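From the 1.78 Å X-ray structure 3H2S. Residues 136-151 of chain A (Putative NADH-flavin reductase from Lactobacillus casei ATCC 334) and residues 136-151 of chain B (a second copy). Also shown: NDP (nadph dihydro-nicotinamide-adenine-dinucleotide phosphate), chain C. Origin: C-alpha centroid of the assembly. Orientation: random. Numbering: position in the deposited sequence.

Chain A, residues 136-151: LYQYYEYQFLQMNANV
Chain B, residues 136-151: LYQYYEYQFLQMNANV

Each stretch enters as the last turns of an α-helix that begins earlier in its chain and then unwinds into a loop. From L136 to L145 the backbone keeps helical torsions, phi about -54° to -78° and psi -25° to -52°, with i to i+4 bonds such as F144(A) N to Y140(A) O at 2.7 Å. The pattern then tightens: M147(A) N bonds to F144(A) O and N148(A) N to L145(A) O, both at 3.0 Å, and the same bonds recur in chain B. N148 breaks the run at phi/psi -120/84 (A) and -121/84 (B), and a type I turn carries each chain from N148 to V151. The two helices run antiparallel and pair about F144, whose CA atoms lie 7.2 Å apart, while the CA atoms of Y140(A) and M147(B), and of M147(A) and Y140(B), are 6.6 Å apart. Together they bury 645 Å².

Selenomethionine M147 supplies the largest share in each chain. With chi1 m and chi2 and chi3 t, it extends along the partner helix, from the ring of Y140 to Q143 and F144, and the two methyls meet at 3.6 Å, M147(A) CE to M147(B) CE. M147(B) CE also lies 3.9 Å from Q143(A) CB and 4.1 Å from F144(A) N. Y140 points toward the other chain with chi1 m, offering one ring face to the base of this side chain. M147(B) CB sits 3.9 Å from the Y140(A) ring centroid, 18° off the normal, a CH-pi contact; M147(A) CB repeats it over Y140(B) at 3.8 Å and 15°. Each SE is more oblique, 4.9 Å from the centroid of the same ring.

No direct hydrogen bond crosses the contact; water supplies the polar links. The CA-to-CB bond of Y137 runs sideways, but chi1 near -85° and chi2 near 106° bring its hydroxyl to the partner's loop. Around Y137(A) OH lie three bonded waters: water 1 at 3.0 Å, and waters 2 and 3 each at 2.9 Å. Water 1 donates to M147(B) O (2.8 Å) and accepts from A149(B) N (2.9 Å), while waters 2 and 3 accept from N150(B) ND2 and N150(B) N, both at 2.9 Å. Waters 4, 5 and 6 form the corresponding cluster at Y137(B) OH, except that water 6 donates to N150(A) OD1 (2.8 Å).

The CA-to-CB bond of E141(A) points away from the partner, and its OE1 accepts a hydrogen bond from Q138(A) NE2 at 3.0 Å. Q138(A) also holds the NADPH ribose: NDP O2D donates to Q138(A) OE1 at 2.7 Å.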

# COMPACT_ATOMS: atom_id res chain seq x y z
N LEU A 136 -8.46 -11.26 5.73
CA LEU A 136 -7.38 -10.52 6.38
C LEU A 136 -6.90 -9.37 5.49
O LEU A 136 -6.81 -8.22 5.92
CB LEU A 136 -6.22 -11.46 6.71
CG LEU A 136 -4.98 -10.81 7.33
CD1 LEU A 136 -5.33 -10.18 8.70
CD2 LEU A 136 -3.85 -11.83 7.44
N TYR A 137 -6.58 -9.68 4.25
CA TYR A 137 -6.01 -8.64 3.39
C TYR A 137 -7.00 -7.56 2.98
O TYR A 137 -6.60 -6.41 2.76
CB TYR A 137 -5.30 -9.26 2.19
CG TYR A 137 -3.90 -9.68 2.52
CD1 TYR A 137 -3.56 -11.03 2.65
CD2 TYR A 137 -2.90 -8.73 2.63
CE1 TYR A 137 -2.24 -11.42 2.91
CE2 TYR A 137 -1.58 -9.10 2.86
CZ TYR A 137 -1.26 -10.44 3.00
OH TYR A 137 0.05 -10.78 3.19
N GLN A 138 -8.29 -7.88 2.96
CA GLN A 138 -9.31 -6.85 2.77
C GLN A 138 -9.51 -5.98 3.99
O GLN A 138 -9.87 -4.81 3.88
CB GLN A 138 -10.65 -7.46 2.33
CG GLN A 138 -10.63 -7.90 0.91
CD GLN A 138 -11.94 -7.62 0.21
OE1 GLN A 138 -12.90 -8.37 0.35
NE2 GLN A 138 -11.96 -6.57 -0.61
N TYR A 139 -9.33 -6.57 5.18
CA TYR A 139 -9.28 -5.78 6.39
C TYR A 139 -8.10 -4.79 6.31
O TYR A 139 -8.26 -3.61 6.56
CB TYR A 139 -9.13 -6.70 7.60
CG TYR A 139 -8.85 -5.97 8.89
CD1 TYR A 139 -9.78 -5.09 9.41
CD2 TYR A 139 -7.60 -6.06 9.51
CE1 TYR A 139 -9.50 -4.37 10.58
CE2 TYR A 139 -7.35 -5.40 10.70
CZ TYR A 139 -8.30 -4.57 11.24
OH TYR A 139 -8.03 -3.86 12.39
N TYR A 140 -6.93 -5.28 5.92
CA TYR A 140 -5.76 -4.41 5.68
C TYR A 140 -6.02 -3.37 4.58
O TYR A 140 -5.58 -2.22 4.70
CB TYR A 140 -4.53 -5.24 5.34
CG TYR A 140 -4.00 -6.11 6.49
CD1 TYR A 140 -4.14 -5.72 7.82
CD2 TYR A 140 -3.26 -7.25 6.22
CE1 TYR A 140 -3.59 -6.48 8.86
CE2 TYR A 140 -2.72 -8.03 7.24
CZ TYR A 140 -2.88 -7.63 8.55
OH TYR A 140 -2.33 -8.39 9.56
N GLU A 141 -6.69 -3.78 3.51
CA GLU A 141 -7.06 -2.84 2.43
C GLU A 141 -7.89 -1.69 2.97
O GLU A 141 -7.61 -0.52 2.70
CB GLU A 141 -7.83 -3.59 1.32
CG GLU A 141 -8.39 -2.68 0.24
CD GLU A 141 -9.28 -3.43 -0.75
OE1 GLU A 141 -9.66 -4.60 -0.50
OE2 GLU A 141 -9.66 -2.79 -1.76
N TYR A 142 -8.84 -2.02 3.84
CA TYR A 142 -9.66 -1.02 4.52
C TYR A 142 -8.81 -0.09 5.41
O TYR A 142 -9.01 1.12 5.43
CB TYR A 142 -10.71 -1.73 5.36
CG TYR A 142 -11.36 -0.86 6.40
CD1 TYR A 142 -11.30 -1.20 7.74
CD2 TYR A 142 -12.11 0.24 6.03
CE1 TYR A 142 -11.95 -0.45 8.70
CE2 TYR A 142 -12.80 0.99 6.98
CZ TYR A 142 -12.72 0.63 8.31
OH TYR A 142 -13.36 1.37 9.28
N GLN A 143 -7.86 -0.66 6.13
CA GLN A 143 -7.00 0.15 6.98
C GLN A 143 -6.06 1.01 6.14
O GLN A 143 -5.75 2.15 6.51
CB GLN A 143 -6.19 -0.73 7.91
CG GLN A 143 -7.02 -1.46 8.97
CD GLN A 143 -6.14 -2.15 9.98
OE1 GLN A 143 -6.27 -1.91 11.19
NE2 GLN A 143 -5.13 -2.87 9.50
N PHE A 144 -5.56 0.44 5.04
CA PHE A 144 -4.69 1.19 4.13
C PHE A 144 -5.39 2.42 3.56
O PHE A 144 -4.81 3.50 3.46
CB PHE A 144 -4.22 0.32 2.97
CG PHE A 144 -3.64 1.10 1.83
CD1 PHE A 144 -2.35 1.61 1.91
CD2 PHE A 144 -4.39 1.36 0.68
CE1 PHE A 144 -1.83 2.40 0.89
CE2 PHE A 144 -3.85 2.08 -0.37
CZ PHE A 144 -2.58 2.63 -0.26
N LEU A 145 -6.64 2.25 3.14
CA LEU A 145 -7.38 3.37 2.56
C LEU A 145 -7.42 4.58 3.50
O LEU A 145 -7.21 5.72 3.07
CB LEU A 145 -8.80 2.93 2.17
CG LEU A 145 -8.95 1.97 0.99
CD1 LEU A 145 -10.41 1.58 0.81
CD2 LEU A 145 -8.39 2.52 -0.32
N GLN A 146 -7.57 4.32 4.79
CA GLN A 146 -7.68 5.39 5.79
C GLN A 146 -6.38 6.16 5.99
O GLN A 146 -6.38 7.20 6.63
CB GLN A 146 -8.15 4.82 7.13
CG GLN A 146 -9.56 4.26 7.06
CD GLN A 146 -9.94 3.53 8.32
OE1 GLN A 146 -9.89 2.30 8.38
NE2 GLN A 146 -10.20 4.29 9.37
N MSE A 147 -5.28 5.63 5.47
CA MSE A 147 -3.99 6.32 5.52
C MSE A 147 -3.92 7.46 4.50
O MSE A 147 -2.92 8.19 4.41
CB MSE A 147 -2.85 5.34 5.23
CG MSE A 147 -2.74 4.20 6.21
SE MSE A 147 -1.39 2.92 5.62
CE MSE A 147 -1.29 1.88 7.24
N ASN A 148 -4.97 7.58 3.69
CA ASN A 148 -4.94 8.47 2.54
C ASN A 148 -6.01 9.56 2.60
O ASN A 148 -7.07 9.42 2.01
CB ASN A 148 -5.04 7.64 1.24
CG ASN A 148 -3.95 6.59 1.16
OD1 ASN A 148 -4.17 5.42 1.48
ND2 ASN A 148 -2.72 7.05 0.91
N ALA A 149 -5.69 10.64 3.30
CA ALA A 149 -6.66 11.71 3.58
C ALA A 149 -6.92 12.60 2.38
O ALA A 149 -7.81 13.44 2.41
CB ALA A 149 -6.18 12.54 4.74
N ASN A 150 -6.06 12.51 1.37
CA ASN A 150 -6.09 13.44 0.25
C ASN A 150 -6.40 12.77 -1.10
O ASN A 150 -6.13 13.32 -2.16
CB ASN A 150 -4.76 14.20 0.18
CG ASN A 150 -4.42 14.87 1.50
OD1 ASN A 150 -3.38 14.61 2.10
ND2 ASN A 150 -5.35 15.68 2.00
N VAL A 151 -7.07 11.63 -1.05
CA VAL A 151 -7.55 10.95 -2.24
C VAL A 151 -9.04 10.76 -2.09
O VAL A 151 -9.53 10.57 -0.95
CB VAL A 151 -6.83 9.57 -2.42
CG1 VAL A 151 -7.57 8.68 -3.42
CG2 VAL A 151 -5.38 9.80 -2.89
N LEU B 136 4.43 11.59 8.80
CA LEU B 136 3.16 10.89 8.85
C LEU B 136 3.15 9.71 7.88
O LEU B 136 2.86 8.56 8.26
CB LEU B 136 2.03 11.87 8.49
CG LEU B 136 0.63 11.25 8.44
CD1 LEU B 136 0.28 10.63 9.80
CD2 LEU B 136 -0.40 12.29 8.00
N TYR B 137 3.53 9.97 6.64
CA TYR B 137 3.51 8.91 5.64
C TYR B 137 4.55 7.83 5.87
O TYR B 137 4.33 6.67 5.51
CB TYR B 137 3.59 9.49 4.24
CG TYR B 137 2.24 9.89 3.72
CD1 TYR B 137 1.85 11.23 3.66
CD2 TYR B 137 1.29 8.91 3.39
CE1 TYR B 137 0.61 11.60 3.20
CE2 TYR B 137 0.03 9.28 2.93
CZ TYR B 137 -0.29 10.62 2.80
OH TYR B 137 -1.53 10.98 2.31
N GLN B 138 5.64 8.16 6.55
CA GLN B 138 6.61 7.12 6.92
C GLN B 138 6.16 6.28 8.11
O GLN B 138 6.53 5.11 8.23
CB GLN B 138 7.99 7.71 7.18
CG GLN B 138 8.73 8.05 5.93
CD GLN B 138 10.21 7.78 6.02
OE1 GLN B 138 10.96 8.59 6.56
NE2 GLN B 138 10.65 6.68 5.42
N TYR B 139 5.36 6.87 8.99
CA TYR B 139 4.69 6.13 10.05
C TYR B 139 3.69 5.15 9.42
O TYR B 139 3.69 3.96 9.73
CB TYR B 139 3.93 7.10 10.97
CG TYR B 139 3.01 6.41 11.96
CD1 TYR B 139 3.53 5.60 12.96
CD2 TYR B 139 1.64 6.61 11.93
CE1 TYR B 139 2.72 4.99 13.88
CE2 TYR B 139 0.81 6.05 12.89
CZ TYR B 139 1.36 5.21 13.85
OH TYR B 139 0.57 4.65 14.82
N TYR B 140 2.94 5.63 8.44
CA TYR B 140 2.05 4.76 7.67
C TYR B 140 2.81 3.66 6.93
O TYR B 140 2.35 2.51 6.89
CB TYR B 140 1.21 5.58 6.70
CG TYR B 140 0.14 6.43 7.35
CD1 TYR B 140 -0.47 6.04 8.54
CD2 TYR B 140 -0.29 7.61 6.73
CE1 TYR B 140 -1.48 6.82 9.11
CE2 TYR B 140 -1.32 8.38 7.29
CZ TYR B 140 -1.90 7.97 8.48
OH TYR B 140 -2.90 8.73 9.03
N GLU B 141 3.95 4.02 6.32
CA GLU B 141 4.81 3.06 5.63
C GLU B 141 5.21 1.93 6.57
O GLU B 141 5.02 0.75 6.26
CB GLU B 141 6.07 3.75 5.09
CG GLU B 141 7.04 2.79 4.38
CD GLU B 141 8.36 3.47 3.97
OE1 GLU B 141 8.56 4.67 4.29
OE2 GLU B 141 9.21 2.77 3.36
N TYR B 142 5.59 2.30 7.79
CA TYR B 142 5.93 1.32 8.82
C TYR B 142 4.75 0.42 9.16
O TYR B 142 4.88 -0.79 9.20
CB TYR B 142 6.46 2.05 10.05
CG TYR B 142 6.48 1.22 11.32
CD1 TYR B 142 5.73 1.60 12.42
CD2 TYR B 142 7.34 0.14 11.45
CE1 TYR B 142 5.80 0.89 13.61
CE2 TYR B 142 7.43 -0.56 12.65
CZ TYR B 142 6.68 -0.16 13.73
OH TYR B 142 6.72 -0.88 14.91
N GLN B 143 3.57 1.02 9.33
CA GLN B 143 2.37 0.24 9.60
C GLN B 143 2.02 -0.69 8.44
O GLN B 143 1.65 -1.86 8.64
CB GLN B 143 1.21 1.18 9.91
CG GLN B 143 1.39 1.93 11.23
CD GLN B 143 0.13 2.64 11.65
OE1 GLN B 143 -0.28 2.56 12.82
NE2 GLN B 143 -0.53 3.27 10.70
N PHE B 144 2.11 -0.17 7.22
CA PHE B 144 1.86 -0.97 6.02
C PHE B 144 2.77 -2.19 5.95
O PHE B 144 2.34 -3.25 5.55
CB PHE B 144 2.05 -0.14 4.76
CG PHE B 144 2.16 -0.97 3.50
CD1 PHE B 144 1.04 -1.57 2.95
CD2 PHE B 144 3.40 -1.20 2.92
CE1 PHE B 144 1.15 -2.38 1.81
CE2 PHE B 144 3.51 -1.93 1.74
CZ PHE B 144 2.40 -2.56 1.21
N LEU B 145 4.06 -2.00 6.23
CA LEU B 145 4.98 -3.12 6.18
C LEU B 145 4.52 -4.30 7.04
O LEU B 145 4.54 -5.46 6.60
CB LEU B 145 6.40 -2.67 6.55
CG LEU B 145 7.15 -1.80 5.52
CD1 LEU B 145 8.57 -1.53 6.05
CD2 LEU B 145 7.20 -2.43 4.09
N GLN B 146 3.98 -3.98 8.22
CA GLN B 146 3.53 -5.00 9.17
C GLN B 146 2.29 -5.75 8.71
O GLN B 146 1.98 -6.81 9.25
CB GLN B 146 3.27 -4.37 10.53
CG GLN B 146 4.49 -3.61 11.06
CD GLN B 146 4.19 -2.87 12.35
OE1 GLN B 146 3.95 -3.49 13.38
NE2 GLN B 146 4.11 -1.55 12.27
N MSE B 147 1.64 -5.26 7.66
CA MSE B 147 0.52 -5.98 7.05
C MSE B 147 0.97 -7.16 6.20
O MSE B 147 0.14 -7.82 5.57
CB MSE B 147 -0.29 -5.05 6.17
CG MSE B 147 -0.83 -3.86 6.90
SE MSE B 147 -1.76 -2.66 5.68
CE MSE B 147 -2.50 -1.47 7.04
N ASN B 148 2.28 -7.32 6.05
CA ASN B 148 2.81 -8.27 5.07
C ASN B 148 3.69 -9.37 5.68
O ASN B 148 4.91 -9.26 5.72
CB ASN B 148 3.57 -7.50 4.00
CG ASN B 148 2.70 -6.47 3.32
OD1 ASN B 148 2.78 -5.27 3.62
ND2 ASN B 148 1.79 -6.93 2.49
N ALA B 149 3.04 -10.43 6.16
CA ALA B 149 3.71 -11.44 6.97
C ALA B 149 4.54 -12.40 6.14
O ALA B 149 5.25 -13.25 6.68
CB ALA B 149 2.69 -12.21 7.81
N ASN B 150 4.34 -12.36 4.82
CA ASN B 150 4.92 -13.35 3.92
C ASN B 150 5.93 -12.75 2.94
O ASN B 150 6.27 -13.37 1.93
CB ASN B 150 3.82 -14.08 3.14
CG ASN B 150 2.89 -14.86 4.04
OD1 ASN B 150 3.31 -15.83 4.68
ND2 ASN B 150 1.68 -14.35 4.23
N VAL B 151 6.43 -11.57 3.26
CA VAL B 151 7.48 -10.95 2.47
C VAL B 151 8.69 -10.73 3.37
O VAL B 151 8.53 -10.53 4.57
CB VAL B 151 7.01 -9.59 1.86
CG1 VAL B 151 8.19 -8.82 1.31
CG2 VAL B 151 5.97 -9.83 0.74
PA NDP C . -15.43 -12.24 -8.84
O1A NDP C . -14.77 -13.52 -8.25
O2A NDP C . -16.69 -12.39 -9.61
O5B NDP C . -14.12 -11.85 -9.84
C5B NDP C . -13.75 -10.47 -9.60
C4B NDP C . -12.83 -9.94 -10.77
O4B NDP C . -11.48 -10.17 -10.41
C3B NDP C . -13.04 -10.72 -12.11
O3B NDP C . -13.31 -9.76 -13.08
C2B NDP C . -11.63 -11.39 -12.33
O2B NDP C . -11.22 -11.58 -13.64
C1B NDP C . -10.75 -10.34 -11.59
N9A NDP C . -9.45 -10.93 -11.20
C8A NDP C . -9.30 -11.96 -10.24
N7A NDP C . -8.03 -12.30 -10.03
C5A NDP C . -7.30 -11.43 -10.88
C6A NDP C . -5.91 -11.31 -11.06
N6A NDP C . -5.09 -12.16 -10.39
N1A NDP C . -5.46 -10.56 -12.13
C2A NDP C . -6.37 -9.74 -12.73
N3A NDP C . -7.71 -9.62 -12.50
C4A NDP C . -8.16 -10.56 -11.60
O3 NDP C . -15.72 -11.49 -7.48
PN NDP C . -16.97 -10.81 -6.69
O1N NDP C . -17.73 -9.90 -7.68
O2N NDP C . -17.77 -11.98 -6.23
O5D NDP C . -16.44 -9.84 -5.48
C5D NDP C . -16.20 -8.45 -5.67
C4D NDP C . -15.77 -7.87 -4.31
O4D NDP C . -16.75 -8.30 -3.38
C3D NDP C . -14.38 -8.29 -3.76
O3D NDP C . -13.81 -7.25 -3.05
C2D NDP C . -14.78 -9.51 -2.85
O2D NDP C . -13.88 -9.69 -1.79
C1D NDP C . -16.12 -8.93 -2.29
N1N NDP C . -16.91 -9.96 -1.61
C2N NDP C . -17.07 -9.80 -0.17
C3N NDP C . -17.68 -11.01 0.54
C7N NDP C . -18.27 -10.58 1.87
O7N NDP C . -17.67 -9.78 2.57
N7N NDP C . -19.41 -11.23 2.34
C4N NDP C . -18.57 -11.95 -0.25
C5N NDP C . -18.11 -12.21 -1.66
C6N NDP C . -17.32 -11.13 -2.36
P2B NDP C . -11.80 -12.82 -14.52
O1X NDP C . -13.31 -12.55 -14.85
O2X NDP C . -11.09 -12.73 -15.92
O3X NDP C . -11.63 -14.13 -13.83
O HOH W 1 0.11 -10.52 6.21
O HOH W 2 0.67 -13.21 1.73
O HOH W 3 2.96 -10.81 2.85
O HOH W 4 -3.13 10.76 4.78
O HOH W 5 -3.70 10.90 0.81
O HOH W 6 -1.23 13.49 0.72